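Local coordinates for alpha-catenin-like protein hmp-1 (Caenorhabditis elegans, PDB 5H5M) that binds beta-catenin and actin filaments in the cadherin-catenin complex of adherens junctions and is required for cell migration and shape change during body enclosure and elongation, at residues I8-T13 and E35-R40; R17-P22 and E99-T104; T29-L34 and E79-T84; Q74-E79 and L95-V100. One frame throughout, in Å; residues are numbered along the deposited sequence.

The four contacts lie together in one arm of the all-helical M domain, with centres 7 to 16 Å apart and about 24 to 39 Å from the centre of the chain. Contact 1 pairs helices 6-17 and 27-49. Contact 2 sets the loop between those helices on helix 92-122. Contact 3 brings the start of helix 27-49 to the end of helix 56-80, and contact 4 packs helix 56-80 on helix 92-122. Contacts 2 and 4 share E99 and V100; contacts 3 and 4 share E79. Along the chain, contact 1 closes before contact 4 opens, while contact 3 nests inside the loop closed by contact 2. Four successive helices are thereby tied into one bundle.

Contact 1: residues I8-T13 and E35-R40; sequences INEIDT and EGHCER
H37 reaches from helix 27-49 to the backbone of E10 on helix 6-17: its NE2 donates to E10 O over 2.8 Å. The carbonyl oxygen is met in its plane, on a lone pair, but the N-H...O angle of 131° shows a bent bond, and the oxygen lies out of the ring plane. With CG anti to the backbone N (chi1 -159°), the imidazole is carried across the 9.6 Å between the axes of the two segments. This is the tight part, and F14 meets the same ring edge-to-face. The segments, from successive helices of the bundle, run roughly antiparallel at 139°.

The outer side is looser. T13 OG1, on an exposed residue, sits at the ring edge, 3.1 Å from H37 CE1, and donates to N9 O. R40, also exposed, offers NE to E10 OE2 at 3.3 Å, a weak hydrogen bond within a salt bridge. The bend of the E10 chain at chi2 leaves its other oxygen, OE1, 3.2 Å from H37 CD2. The H37 N-H is thus satisfied by main chain, while the E10 carboxylate draws both R40 and the C-H edge of H37; any shift in the ionisation of H37 would probably be tempered by R40.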
# COMPACT_ATOMS: atom_id res chain seq x y z
N ILE A 8 17.27 2.11 0.36
CA ILE A 8 17.16 2.75 -0.94
C ILE A 8 18.49 3.42 -1.32
O ILE A 8 18.86 3.45 -2.49
CB ILE A 8 16.01 3.78 -0.99
CG1 ILE A 8 15.69 4.15 -2.44
CG2 ILE A 8 16.31 5.02 -0.15
CD1 ILE A 8 15.27 2.97 -3.28
N ASN A 9 19.21 3.91 -0.33
CA ASN A 9 20.51 4.52 -0.58
C ASN A 9 21.56 3.45 -0.89
O ASN A 9 22.44 3.66 -1.72
CB ASN A 9 20.95 5.37 0.61
CG ASN A 9 20.14 6.64 0.75
OD1 ASN A 9 19.56 7.13 -0.23
ND2 ASN A 9 20.09 7.19 1.96
N GLU A 10 21.46 2.31 -0.21
CA GLU A 10 22.34 1.18 -0.48
C GLU A 10 22.19 0.70 -1.91
O GLU A 10 23.17 0.42 -2.59
CB GLU A 10 22.06 0.03 0.50
CG GLU A 10 22.39 0.33 1.96
CD GLU A 10 23.88 0.31 2.25
OE1 GLU A 10 24.68 0.08 1.32
OE2 GLU A 10 24.26 0.52 3.43
N ILE A 11 20.94 0.62 -2.38
CA ILE A 11 20.64 0.19 -3.74
C ILE A 11 21.11 1.22 -4.78
O ILE A 11 21.76 0.86 -5.76
CB ILE A 11 19.13 -0.05 -3.93
CG1 ILE A 11 18.69 -1.30 -3.16
CG2 ILE A 11 18.79 -0.19 -5.40
CD1 ILE A 11 17.21 -1.55 -3.23
N ASP A 12 20.78 2.48 -4.55
CA ASP A 12 21.12 3.55 -5.48
C ASP A 12 22.63 3.70 -5.68
O ASP A 12 23.10 3.80 -6.81
CB ASP A 12 20.53 4.88 -5.01
CG ASP A 12 19.01 4.92 -5.13
OD1 ASP A 12 18.45 4.12 -5.91
OD2 ASP A 12 18.38 5.76 -4.45
N THR A 13 23.38 3.70 -4.58
CA THR A 13 24.83 3.83 -4.65
C THR A 13 25.47 2.59 -5.29
O THR A 13 26.42 2.70 -6.06
CB THR A 13 25.45 4.06 -3.26
OG1 THR A 13 25.08 3.00 -2.38
CG2 THR A 13 24.97 5.38 -2.68
N GLU A 35 30.86 -6.96 -2.30
CA GLU A 35 30.14 -8.11 -1.77
C GLU A 35 29.43 -7.74 -0.47
O GLU A 35 28.32 -8.20 -0.21
CB GLU A 35 31.10 -9.28 -1.54
CG GLU A 35 31.46 -10.04 -2.80
CD GLU A 35 32.47 -11.15 -2.55
OE1 GLU A 35 33.08 -11.17 -1.46
OE2 GLU A 35 32.64 -12.01 -3.44
N GLY A 36 30.07 -6.91 0.35
CA GLY A 36 29.46 -6.42 1.57
C GLY A 36 28.30 -5.50 1.27
O GLY A 36 27.26 -5.54 1.94
N HIS A 37 28.47 -4.67 0.25
CA HIS A 37 27.43 -3.76 -0.21
C HIS A 37 26.20 -4.53 -0.67
O HIS A 37 25.07 -4.20 -0.30
CB HIS A 37 27.97 -2.88 -1.35
CG HIS A 37 27.20 -1.62 -1.56
ND1 HIS A 37 27.76 -0.51 -2.17
CD2 HIS A 37 25.93 -1.28 -1.26
CE1 HIS A 37 26.86 0.46 -2.23
NE2 HIS A 37 25.74 0.02 -1.69
N CYS A 38 26.42 -5.58 -1.46
CA CYS A 38 25.34 -6.43 -1.95
C CYS A 38 24.59 -7.13 -0.82
O CYS A 38 23.37 -7.24 -0.86
CB CYS A 38 25.90 -7.47 -2.92
SG CYS A 38 24.67 -8.65 -3.52
N GLU A 39 25.33 -7.62 0.17
CA GLU A 39 24.72 -8.34 1.28
C GLU A 39 23.87 -7.44 2.16
O GLU A 39 22.90 -7.90 2.78
CB GLU A 39 25.80 -9.04 2.12
CG GLU A 39 26.53 -10.15 1.39
CD GLU A 39 25.60 -11.22 0.86
OE1 GLU A 39 24.64 -11.59 1.57
OE2 GLU A 39 25.81 -11.69 -0.28
N ARG A 40 24.21 -6.15 2.22
CA ARG A 40 23.41 -5.19 2.98
C ARG A 40 22.08 -4.94 2.29
O ARG A 40 21.06 -4.74 2.94
CB ARG A 40 24.17 -3.88 3.19
CG ARG A 40 25.31 -3.98 4.19
CD ARG A 40 25.82 -2.61 4.62
NE ARG A 40 26.52 -1.91 3.54
CZ ARG A 40 27.81 -2.09 3.25
NH1 ARG A 40 28.54 -2.95 3.96
NH2 ARG A 40 28.37 -1.42 2.26

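Contact 2: residues R17-P22 and E99-T104; sequences RIEIDP and EVHKRT
I18 and V100 supply the apolar part of this contact, their side chains meeting tip to tip with I18 CD1 3.6 Å from V100 CG1. The same methyl lies 3.6 Å from H101 CD2, approaching the imidazole obliquely. CG1 of I18 stands between its backbone N and carbonyl carbon (chi1 60°), and the straight run beyond it to CD1 carries the methyl to helix 92-122. I18 and E19 belong to the loop joining helices 6-17 and 27-49, which lies here against a third helix of the bundle.

The polar part is at the ring edge. E19 OE2 lies near the plane of the imidazole, 3.1 Å from H101 CE1, while the carboxylate itself is turned 72° from the ring. No hydrogen bond crosses between the segments; H101 NE2 instead donates to Q15 O. A leucine in place of H101 would probably leave Q15 O without this donor and E19 OE2 without a polar ring edge to rest against.

Ionic contacts stay within the helix, where R103 grips E99 OE2 side-on through NE and NH2, the latter at 2.9 Å. The chemistry is thus divided: methyl packing seats the loop, while the imidazole N-H bonds to the last turn of helix 6-17 just before it, its C-H edge likely to be polarised by E19.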
# COMPACT_ATOMS: atom_id res chain seq x y z
N ARG A 17 28.61 2.01 -7.71
CA ARG A 17 29.81 1.39 -7.17
C ARG A 17 30.33 0.27 -8.07
O ARG A 17 31.54 0.05 -8.16
CB ARG A 17 29.56 0.85 -5.76
CG ARG A 17 29.26 1.91 -4.71
CD ARG A 17 30.37 2.95 -4.63
NE ARG A 17 31.66 2.37 -4.22
CZ ARG A 17 32.10 2.34 -2.97
NH1 ARG A 17 31.36 2.85 -1.99
NH2 ARG A 17 33.28 1.81 -2.69
N ILE A 18 29.41 -0.43 -8.73
CA ILE A 18 29.78 -1.57 -9.57
C ILE A 18 30.37 -1.12 -10.90
O ILE A 18 30.89 -1.93 -11.67
CB ILE A 18 28.58 -2.48 -9.86
CG1 ILE A 18 27.48 -1.70 -10.57
CG2 ILE A 18 28.07 -3.10 -8.57
CD1 ILE A 18 26.29 -2.53 -10.95
N GLU A 19 30.29 0.18 -11.18
CA GLU A 19 30.88 0.75 -12.38
C GLU A 19 32.24 1.35 -12.07
O GLU A 19 32.35 2.54 -11.76
CB GLU A 19 29.95 1.79 -13.00
CG GLU A 19 28.70 1.19 -13.62
CD GLU A 19 27.74 2.24 -14.16
OE1 GLU A 19 27.73 3.37 -13.61
OE2 GLU A 19 27.01 1.94 -15.12
N ILE A 20 33.27 0.52 -12.14
CA ILE A 20 34.63 0.94 -11.87
C ILE A 20 35.45 0.87 -13.15
O ILE A 20 35.18 0.03 -14.01
CB ILE A 20 35.30 0.05 -10.79
CG1 ILE A 20 34.31 -0.26 -9.67
CG2 ILE A 20 36.56 0.71 -10.24
CD1 ILE A 20 34.80 -1.32 -8.70
N ASP A 21 36.42 1.76 -13.29
CA ASP A 21 37.39 1.64 -14.37
C ASP A 21 38.13 0.31 -14.21
O ASP A 21 38.75 0.09 -13.17
CB ASP A 21 38.37 2.81 -14.37
CG ASP A 21 39.49 2.64 -15.38
OD1 ASP A 21 39.24 2.12 -16.48
OD2 ASP A 21 40.64 3.03 -15.06
N PRO A 22 38.02 -0.58 -15.21
CA PRO A 22 38.64 -1.91 -15.18
C PRO A 22 40.12 -1.89 -14.78
O PRO A 22 40.59 -2.84 -14.15
CB PRO A 22 38.48 -2.39 -16.62
CG PRO A 22 37.22 -1.74 -17.07
CD PRO A 22 37.22 -0.38 -16.43
N GLU A 99 23.78 -6.58 -16.59
CA GLU A 99 23.06 -7.68 -15.97
C GLU A 99 22.74 -7.37 -14.50
O GLU A 99 21.63 -7.65 -14.03
CB GLU A 99 23.88 -8.97 -16.07
CG GLU A 99 23.22 -10.19 -15.43
CD GLU A 99 22.00 -10.68 -16.20
OE1 GLU A 99 21.77 -10.20 -17.33
OE2 GLU A 99 21.28 -11.55 -15.67
N VAL A 100 23.71 -6.80 -13.79
CA VAL A 100 23.50 -6.44 -12.40
C VAL A 100 22.45 -5.34 -12.28
O VAL A 100 21.56 -5.41 -11.43
CB VAL A 100 24.81 -5.96 -11.74
CG1 VAL A 100 24.56 -5.57 -10.29
CG2 VAL A 100 25.87 -7.05 -11.82
N HIS A 101 22.56 -4.33 -13.14
CA HIS A 101 21.61 -3.21 -13.15
C HIS A 101 20.18 -3.69 -13.40
O HIS A 101 19.24 -3.15 -12.82
CB HIS A 101 21.99 -2.18 -14.22
CG HIS A 101 23.06 -1.23 -13.78
ND1 HIS A 101 23.77 -0.45 -14.67
CD2 HIS A 101 23.54 -0.92 -12.55
CE1 HIS A 101 24.64 0.29 -14.01
NE2 HIS A 101 24.52 0.03 -12.72
N LYS A 102 20.03 -4.70 -14.25
CA LYS A 102 18.71 -5.25 -14.54
C LYS A 102 18.12 -5.98 -13.33
O LYS A 102 16.93 -5.88 -13.06
CB LYS A 102 18.77 -6.20 -15.74
CG LYS A 102 17.43 -6.41 -16.41
CD LYS A 102 17.09 -7.88 -16.53
CE LYS A 102 18.14 -8.63 -17.34
NZ LYS A 102 17.83 -10.08 -17.46
N ARG A 103 18.97 -6.71 -12.60
CA ARG A 103 18.52 -7.41 -11.40
C ARG A 103 18.20 -6.41 -10.29
O ARG A 103 17.21 -6.56 -9.58
CB ARG A 103 19.58 -8.41 -10.92
CG ARG A 103 19.97 -9.43 -11.96
CD ARG A 103 18.80 -10.31 -12.35
NE ARG A 103 19.12 -11.15 -13.50
CZ ARG A 103 18.33 -12.12 -13.97
NH1 ARG A 103 17.17 -12.38 -13.38
NH2 ARG A 103 18.71 -12.83 -15.02
N THR A 104 19.05 -5.40 -10.16
CA THR A 104 18.83 -4.34 -9.18
C THR A 104 17.53 -3.59 -9.45
O THR A 104 16.76 -3.29 -8.53
CB THR A 104 20.00 -3.34 -9.16
OG1 THR A 104 21.23 -4.03 -8.95
CG2 THR A 104 19.81 -2.33 -8.05

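Contact 3: residues T29-L34 and E79-T84; sequences TDRPDL and EYEKST
R31 and E81 cross at about a right angle, and one nitrogen makes the junction: NH1 of R31 donates to OE2 of E81 over 2.7 Å, with an N-H...O angle of 149°. The oxygen lies in the guanidinium plane, at its edge, whereas NH1 comes to OE2 on the syn side but somewhat out of the carboxylate plane. The two flat groups are accordingly turned 34° apart, with E81 OE1 also near, 3.0 Å from R31 NH1. R31 gains its reach from a CG anti to the backbone N (chi1 -179°) and a chain stretched out as far as NE; E81 is likewise extended beyond CG.

This salt bridge joins the start of helix 27-49 to the point where helix 56-80 gives way to a type I turn running from Y80 to S83, near one end of the helical bundle. A methionine in place of R31 is likely to leave E81 without this ionic partner and E35 without the charge that now pairs with its carboxylate through NE of R31. Around E81 the charge is shared: OE1 also pairs with R27, and OE2 accepts a hydrogen bond from the hydroxyl of Y25, whose ring stacks on Y80.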
# COMPACT_ATOMS: atom_id res chain seq x y z
N THR A 29 40.32 -5.24 -2.37
CA THR A 29 39.60 -4.11 -1.80
C THR A 29 38.23 -3.92 -2.45
O THR A 29 37.22 -3.82 -1.75
CB THR A 29 40.40 -2.80 -1.92
OG1 THR A 29 40.90 -2.66 -3.26
CG2 THR A 29 41.58 -2.80 -0.95
N ASP A 30 38.20 -3.87 -3.78
CA ASP A 30 36.96 -3.60 -4.50
C ASP A 30 35.97 -4.76 -4.43
O ASP A 30 34.77 -4.57 -4.58
CB ASP A 30 37.26 -3.28 -5.97
CG ASP A 30 37.68 -1.84 -6.18
OD1 ASP A 30 37.07 -0.94 -5.56
OD2 ASP A 30 38.64 -1.61 -6.94
N ARG A 31 36.48 -5.97 -4.20
CA ARG A 31 35.60 -7.13 -4.12
C ARG A 31 34.92 -7.31 -2.75
O ARG A 31 33.71 -7.51 -2.70
CB ARG A 31 36.36 -8.41 -4.48
CG ARG A 31 35.49 -9.65 -4.44
CD ARG A 31 36.25 -10.90 -4.86
NE ARG A 31 35.32 -12.01 -5.07
CZ ARG A 31 35.09 -12.58 -6.25
NH1 ARG A 31 35.74 -12.18 -7.33
NH2 ARG A 31 34.21 -13.57 -6.34
N PRO A 32 35.68 -7.23 -1.63
CA PRO A 32 35.01 -7.47 -0.35
C PRO A 32 33.94 -6.44 0.01
O PRO A 32 32.95 -6.80 0.65
CB PRO A 32 36.16 -7.42 0.67
CG PRO A 32 37.38 -7.68 -0.12
CD PRO A 32 37.14 -7.06 -1.45
N ASP A 33 34.13 -5.18 -0.39
CA ASP A 33 33.16 -4.15 -0.02
C ASP A 33 31.96 -4.17 -0.95
O ASP A 33 30.84 -3.85 -0.55
CB ASP A 33 33.81 -2.76 -0.02
CG ASP A 33 34.07 -2.24 -1.42
OD1 ASP A 33 34.58 -3.01 -2.26
OD2 ASP A 33 33.75 -1.06 -1.68
N LEU A 34 32.18 -4.56 -2.20
CA LEU A 34 31.09 -4.70 -3.16
C LEU A 34 30.22 -5.89 -2.78
O LEU A 34 29.00 -5.84 -2.90
CB LEU A 34 31.64 -4.87 -4.58
CG LEU A 34 31.13 -3.90 -5.64
CD1 LEU A 34 31.01 -2.50 -5.08
CD2 LEU A 34 32.07 -3.92 -6.84
N GLU A 79 34.59 -11.17 -14.23
CA GLU A 79 35.02 -10.48 -15.44
C GLU A 79 36.00 -9.34 -15.14
O GLU A 79 36.94 -9.11 -15.90
CB GLU A 79 33.82 -9.94 -16.21
CG GLU A 79 32.87 -11.01 -16.75
CD GLU A 79 33.48 -11.84 -17.88
OE1 GLU A 79 34.63 -11.56 -18.29
OE2 GLU A 79 32.79 -12.76 -18.36
N TYR A 80 35.77 -8.63 -14.03
CA TYR A 80 36.71 -7.59 -13.61
C TYR A 80 38.10 -8.16 -13.36
O TYR A 80 39.11 -7.50 -13.60
CB TYR A 80 36.21 -6.89 -12.34
CG TYR A 80 35.38 -5.65 -12.58
CD1 TYR A 80 35.92 -4.54 -13.23
CD2 TYR A 80 34.07 -5.56 -12.14
CE1 TYR A 80 35.18 -3.40 -13.44
CE2 TYR A 80 33.31 -4.42 -12.34
CZ TYR A 80 33.87 -3.34 -13.00
OH TYR A 80 33.13 -2.21 -13.21
N GLU A 81 38.15 -9.40 -12.88
CA GLU A 81 39.41 -10.02 -12.51
C GLU A 81 40.08 -10.73 -13.68
O GLU A 81 41.13 -11.35 -13.52
CB GLU A 81 39.17 -10.99 -11.34
CG GLU A 81 38.83 -10.25 -10.05
CD GLU A 81 38.20 -11.13 -8.99
OE1 GLU A 81 38.08 -12.36 -9.20
OE2 GLU A 81 37.80 -10.58 -7.94
N LYS A 82 39.48 -10.62 -14.86
CA LYS A 82 40.09 -11.14 -16.08
C LYS A 82 40.67 -10.04 -16.97
O LYS A 82 41.14 -10.31 -18.07
CB LYS A 82 39.07 -11.95 -16.89
CG LYS A 82 38.65 -13.25 -16.26
CD LYS A 82 37.68 -13.99 -17.16
CE LYS A 82 37.11 -15.21 -16.47
NZ LYS A 82 36.21 -16.00 -17.36
N SER A 83 40.63 -8.80 -16.49
CA SER A 83 41.21 -7.68 -17.24
C SER A 83 42.73 -7.72 -17.24
O SER A 83 43.35 -7.95 -16.20
CB SER A 83 40.72 -6.34 -16.69
OG SER A 83 39.53 -5.93 -17.34
N THR A 84 43.32 -7.50 -18.41
CA THR A 84 44.77 -7.49 -18.55
C THR A 84 45.22 -6.37 -19.47
O THR A 84 44.40 -5.60 -19.97
CB THR A 84 45.31 -8.83 -19.10
OG1 THR A 84 44.73 -9.08 -20.39
CG2 THR A 84 44.99 -9.99 -18.17

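Contact 4: residues Q74-E79 and L95-V100; sequences QELLTE and LGIAEV
L76 sets its CD1 methyl over one face of the G96-I97 peptide group, the flat group of this contact, 3.9 Å from G96 C and 3.8 Å from I97 N. The methyl stands almost squarely above the peptide plane, so it lies on a face and not at an edge. At the edge, the carbonyl oxygen of G96 is engaged within its own helix by V100 N. The absence of a side chain at G96 is what permits this approach, since a beta-carbon there would come within 3.2 Å of L76 CD1. The backbones are correspondingly near, with 4.8 Å between the CA atoms of L76 and G96.

With its CG anti to the backbone N (chi1 173°), L76 points its two methyls at different neighbours. CD1 meets I97 CG1 at 3.8 Å, where the side chains pass at a slant, and CD2 meets V100 CG2 at 3.9 Å, almost at a right angle. I18, from the loop after helix 6-17, also packs on L76. No hydrogen bond spans the segments, so the evidence for their association is shape and apolar contact.

The axes of the two segments approach to 8.8 Å, at 163° between their N-to-C directions, close to antiparallel. Helices 56-80 and 92-122, consecutive in the chain, thus form a helical hairpin, the antiparallel pairing from which the helical bundles of the vinculin/alpha-catenin family are built.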
# COMPACT_ATOMS: atom_id res chain seq x y z
N GLN A 74 28.64 -11.81 -8.75
CA GLN A 74 29.77 -12.74 -8.82
C GLN A 74 30.33 -12.84 -10.23
O GLN A 74 31.55 -12.87 -10.42
CB GLN A 74 29.35 -14.12 -8.31
CG GLN A 74 29.15 -14.19 -6.81
CD GLN A 74 30.38 -13.75 -6.03
OE1 GLN A 74 31.48 -14.26 -6.26
NE2 GLN A 74 30.20 -12.80 -5.12
N GLU A 75 29.45 -12.89 -11.22
CA GLU A 75 29.87 -12.99 -12.62
C GLU A 75 30.61 -11.73 -13.05
O GLU A 75 31.63 -11.81 -13.73
CB GLU A 75 28.67 -13.24 -13.54
CG GLU A 75 27.99 -14.58 -13.31
CD GLU A 75 26.70 -14.73 -14.09
OE1 GLU A 75 26.32 -13.78 -14.81
OE2 GLU A 75 26.06 -15.80 -13.98
N LEU A 76 30.09 -10.57 -12.65
CA LEU A 76 30.74 -9.29 -12.94
C LEU A 76 32.13 -9.23 -12.33
O LEU A 76 33.09 -8.80 -12.98
CB LEU A 76 29.89 -8.12 -12.44
CG LEU A 76 30.50 -6.72 -12.54
CD1 LEU A 76 30.88 -6.37 -13.97
CD2 LEU A 76 29.56 -5.67 -11.96
N LEU A 77 32.25 -9.65 -11.07
CA LEU A 77 33.53 -9.65 -10.37
C LEU A 77 34.52 -10.59 -11.04
O LEU A 77 35.72 -10.33 -11.06
CB LEU A 77 33.35 -10.03 -8.90
CG LEU A 77 32.57 -9.05 -8.02
CD1 LEU A 77 32.43 -9.60 -6.60
CD2 LEU A 77 33.23 -7.69 -8.01
N THR A 78 34.00 -11.69 -11.58
CA THR A 78 34.83 -12.65 -12.31
C THR A 78 35.40 -11.99 -13.57
O THR A 78 36.56 -12.23 -13.93
CB THR A 78 34.04 -13.92 -12.70
OG1 THR A 78 33.58 -14.57 -11.51
CG2 THR A 78 34.90 -14.88 -13.48
N GLU A 79 34.59 -11.17 -14.23
CA GLU A 79 35.02 -10.48 -15.44
C GLU A 79 36.00 -9.34 -15.14
O GLU A 79 36.94 -9.11 -15.90
CB GLU A 79 33.82 -9.94 -16.21
CG GLU A 79 32.87 -11.01 -16.75
CD GLU A 79 33.48 -11.84 -17.88
OE1 GLU A 79 34.63 -11.56 -18.29
OE2 GLU A 79 32.79 -12.76 -18.36
N LEU A 95 28.66 -5.72 -20.25
CA LEU A 95 27.55 -6.68 -20.29
C LEU A 95 27.22 -7.17 -18.88
O LEU A 95 26.05 -7.34 -18.54
CB LEU A 95 27.89 -7.86 -21.19
CG LEU A 95 27.86 -7.60 -22.70
CD1 LEU A 95 28.53 -8.74 -23.46
CD2 LEU A 95 26.42 -7.41 -23.17
N GLY A 96 28.26 -7.39 -18.08
CA GLY A 96 28.09 -7.83 -16.71
C GLY A 96 27.45 -6.75 -15.86
O GLY A 96 26.59 -7.03 -15.02
N ILE A 97 27.88 -5.51 -16.07
CA ILE A 97 27.31 -4.36 -15.38
C ILE A 97 25.82 -4.21 -15.70
O ILE A 97 25.01 -3.94 -14.82
CB ILE A 97 28.05 -3.05 -15.75
CG1 ILE A 97 29.47 -3.07 -15.19
CG2 ILE A 97 27.29 -1.83 -15.24
CD1 ILE A 97 30.32 -1.90 -15.63
N ALA A 98 25.48 -4.41 -16.97
CA ALA A 98 24.09 -4.31 -17.41
C ALA A 98 23.22 -5.38 -16.76
O ALA A 98 22.06 -5.13 -16.41
CB ALA A 98 24.01 -4.42 -18.93
N GLU A 99 23.78 -6.58 -16.59
CA GLU A 99 23.06 -7.68 -15.97
C GLU A 99 22.74 -7.37 -14.50
O GLU A 99 21.63 -7.65 -14.03
CB GLU A 99 23.88 -8.97 -16.07
CG GLU A 99 23.22 -10.19 -15.43
CD GLU A 99 22.00 -10.68 -16.20
OE1 GLU A 99 21.77 -10.20 -17.33
OE2 GLU A 99 21.28 -11.55 -15.67
N VAL A 100 23.71 -6.80 -13.79
CA VAL A 100 23.50 -6.44 -12.40
C VAL A 100 22.45 -5.34 -12.28
O VAL A 100 21.56 -5.41 -11.43
CB VAL A 100 24.81 -5.96 -11.74
CG1 VAL A 100 24.56 -5.57 -10.29
CG2 VAL A 100 25.87 -7.05 -11.82